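Local coordinates for erythrocyte membrane protein 1 (Plasmodium falciparum, PDB 2YK0) that probably binds host cell-surface receptors as a parasite adhesin, of which this chain is the N-terminal piece comprising the DBL1-alpha and CIDR-gamma domains, at residues V515-L520 with E580-D585. The protein carries 8 engineered substitutions. Numbering follows the deposited sequence.
Sequences VDMIYL and ERWLKD
Met517 on strand 515-518 and Asp585 on helix 580-585 mark where the two backbones come nearest, their CA atoms 6.6 Å apart. The strand and helix axes approach to 9.0 Å and cross at 60°. Across this gap Asp585 links the helix to the backbone of the strand. With its CG anti to the backbone N (chi1 -156°), the carboxylate is carried to the strand, where OD1 accepts the N-H of Ile518 (N to OD1 3.0 Å) through its syn lone pair. The bond is nearly straight, at 167° about the hydrogen. OD2 of Asp585 faces the carbonyl O of Asp516, with no hydrogen bond between these two acceptors; Lys625 gives that carbonyl a weak hydrogen bond, and its positive charge probably eases the pairing.

Apolar atoms of Met517 and Ile518 line the carboxylate on the strand side, and Lys625 also packs on Asp585. Met517 bends at chi2 and chi3, bringing CG alongside OD1 and the methyl CE against OD2 and the carboxylate carbon of Asp585. Ile518 adds its CG1 and CD1 beside OD1 of Asp585, CD1 lying 3.6 Å from that oxygen. One helical turn earlier, Trp582 receives Val515 at the edge of its indole, where CG1 comes within 3.7 Å of CD1; Met517 CE approaches that ring obliquely.

This is structural packing within the CIDR-gamma part of the protein. Strand 511-518 forms one margin of a four-stranded antiparallel sheet, pairing with strand 542-552 through Val515 with Gln545 and Met517 with Arg543. Helix 611-636 joins both partners: its Glu628 binds the amide of Asp516 and the indole NE1 of Trp582, while Trp629 stacks on the Trp582 ring, so strand 511-518, helix 575-601 and helix 611-636 meet at this point.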
loop_
_atom_site.group_PDB
_atom_site.type_symbol
_atom_site.label_atom_id
_atom_site.label_comp_id
_atom_site.label_asym_id
_atom_site.label_seq_id
_atom_site.Cartn_x
_atom_site.Cartn_y
_atom_site.Cartn_z
ATOM N N VAL A 515 -26.976 -12.787 -2.491
ATOM C CA VAL A 515 -25.693 -13.248 -1.967
ATOM C C VAL A 515 -24.986 -12.153 -1.245
ATOM O O VAL A 515 -24.989 -11.000 -1.684
ATOM C CB VAL A 515 -24.753 -14.032 -2.941
ATOM C CG1 VAL A 515 -25.337 -15.374 -3.351
ATOM C CG2 VAL A 515 -24.378 -13.209 -4.165
ATOM N N ASP A 516 -24.366 -12.533 -0.127
ATOM C CA ASP A 516 -23.643 -11.647 0.756
ATOM C C ASP A 516 -22.139 -11.645 0.478
ATOM O O ASP A 516 -21.336 -12.336 1.134
ATOM C CB ASP A 516 -24.015 -11.942 2.215
ATOM C CG ASP A 516 -24.816 -10.841 2.883
ATOM O OD1 ASP A 516 -25.510 -10.063 2.144
ATOM O OD2 ASP A 516 -24.733 -10.730 4.144
ATOM N N MET A 517 -21.777 -10.860 -0.539
ATOM C CA MET A 517 -20.409 -10.700 -0.971
ATOM C C MET A 517 -19.610 -9.763 -0.073
ATOM O O MET A 517 -20.159 -8.797 0.459
ATOM C CB MET A 517 -20.353 -10.294 -2.442
ATOM C CG MET A 517 -19.358 -11.139 -3.226
ATOM S SD MET A 517 -20.009 -12.660 -3.976
ATOM C CE MET A 517 -20.665 -13.567 -2.542
ATOM N N ILE A 518 -18.326 -10.072 0.132
ATOM C CA ILE A 518 -17.468 -9.247 0.979
ATOM C C ILE A 518 -16.982 -8.024 0.179
ATOM O O ILE A 518 -16.305 -8.175 -0.840
ATOM C CB ILE A 518 -16.312 -10.048 1.676
ATOM C CG1 ILE A 518 -16.859 -11.163 2.574
ATOM C CG2 ILE A 518 -15.438 -9.120 2.511
ATOM C CD1 ILE A 518 -15.990 -12.368 2.622
ATOM N N TYR A 519 -17.332 -6.820 0.657
ATOM C CA TYR A 519 -16.935 -5.557 0.045
ATOM C C TYR A 519 -16.168 -4.731 1.062
ATOM O O TYR A 519 -16.725 -3.810 1.656
ATOM C CB TYR A 519 -18.159 -4.799 -0.441
ATOM C CG TYR A 519 -17.844 -3.844 -1.559
ATOM C CD1 TYR A 519 -17.471 -2.533 -1.298
ATOM C CD2 TYR A 519 -17.974 -4.232 -2.882
ATOM C CE1 TYR A 519 -17.213 -1.638 -2.331
ATOM C CE2 TYR A 519 -17.720 -3.348 -3.923
ATOM C CZ TYR A 519 -17.323 -2.056 -3.647
ATOM O OH TYR A 519 -17.060 -1.201 -4.691
ATOM N N LEU A 520 -14.876 -5.055 1.253
ATOM C CA LEU A 520 -14.028 -4.393 2.243
ATOM C C LEU A 520 -13.629 -2.956 1.988
ATOM O O LEU A 520 -13.178 -2.291 2.925
ATOM C CB LEU A 520 -12.871 -5.282 2.707
ATOM C CG LEU A 520 -13.045 -6.032 4.057
ATOM C CD1 LEU A 520 -14.518 -6.126 4.530
ATOM C CD2 LEU A 520 -12.402 -7.415 3.998
ATOM N N GLU A 580 -17.969 -19.931 -8.585
ATOM C CA GLU A 580 -16.585 -19.737 -8.218
ATOM C C GLU A 580 -16.356 -18.479 -7.422
ATOM O O GLU A 580 -15.514 -18.480 -6.525
ATOM C CB GLU A 580 -15.711 -19.802 -9.465
ATOM C CG GLU A 580 -15.769 -21.171 -10.141
ATOM C CD GLU A 580 -14.799 -21.486 -11.264
ATOM O OE1 GLU A 580 -14.449 -20.576 -12.052
ATOM O OE2 GLU A 580 -14.468 -22.683 -11.411
ATOM N N ARG A 581 -17.132 -17.414 -7.703
ATOM C CA ARG A 581 -17.064 -16.161 -6.945
ATOM C C ARG A 581 -17.523 -16.455 -5.538
ATOM O O ARG A 581 -16.834 -16.104 -4.593
ATOM C CB ARG A 581 -17.963 -15.073 -7.557
ATOM C CG ARG A 581 -17.323 -14.302 -8.669
ATOM C CD ARG A 581 -18.050 -12.991 -8.841
ATOM N NE ARG A 581 -17.860 -12.447 -10.188
ATOM C CZ ARG A 581 -18.500 -11.384 -10.662
ATOM N NH1 ARG A 581 -19.386 -10.743 -9.914
ATOM N NH2 ARG A 581 -18.247 -10.946 -11.889
ATOM N N TRP A 582 -18.663 -17.138 -5.414
ATOM C CA TRP A 582 -19.274 -17.536 -4.156
ATOM C C TRP A 582 -18.310 -18.413 -3.326
ATOM O O TRP A 582 -18.157 -18.226 -2.117
ATOM C CB TRP A 582 -20.588 -18.286 -4.442
ATOM C CG TRP A 582 -21.450 -18.420 -3.228
ATOM C CD1 TRP A 582 -22.390 -17.532 -2.797
ATOM C CD2 TRP A 582 -21.402 -19.466 -2.246
ATOM N NE1 TRP A 582 -22.927 -17.956 -1.604
ATOM C CE2 TRP A 582 -22.337 -19.142 -1.242
ATOM C CE3 TRP A 582 -20.649 -20.643 -2.110
ATOM C CZ2 TRP A 582 -22.550 -19.964 -0.127
ATOM C CZ3 TRP A 582 -20.849 -21.446 -1.001
ATOM C CH2 TRP A 582 -21.777 -21.098 -0.018
ATOM N N LEU A 583 -17.651 -19.350 -4.008
ATOM C CA LEU A 583 -16.713 -20.308 -3.452
ATOM C C LEU A 583 -15.448 -19.632 -2.908
ATOM O O LEU A 583 -14.935 -20.030 -1.852
ATOM C CB LEU A 583 -16.378 -21.316 -4.542
ATOM C CG LEU A 583 -17.460 -22.332 -4.854
ATOM C CD1 LEU A 583 -17.185 -22.966 -6.174
ATOM C CD2 LEU A 583 -17.555 -23.400 -3.762
ATOM N N LYS A 584 -14.981 -18.588 -3.615
ATOM C CA LYS A 584 -13.836 -17.779 -3.221
ATOM C C LYS A 584 -14.198 -17.055 -1.918
ATOM O O LYS A 584 -13.472 -17.153 -0.910
ATOM C CB LYS A 584 -13.511 -16.778 -4.360
ATOM C CG LYS A 584 -12.184 -15.998 -4.275
ATOM C CD LYS A 584 -11.004 -16.715 -3.561
ATOM C CE LYS A 584 -10.455 -15.881 -2.416
ATOM N NZ LYS A 584 -9.709 -14.676 -2.884
ATOM N N ASP A 585 -15.386 -16.394 -1.946
ATOM C CA ASP A 585 -16.003 -15.631 -0.870
ATOM C C ASP A 585 -16.239 -16.505 0.351
ATOM O O ASP A 585 -15.889 -16.084 1.442
ATOM C CB ASP A 585 -17.311 -14.954 -1.356
ATOM C CG ASP A 585 -17.751 -13.718 -0.566
ATOM O OD1 ASP A 585 -17.147 -12.633 -0.763
ATOM O OD2 ASP A 585 -18.757 -13.813 0.180
#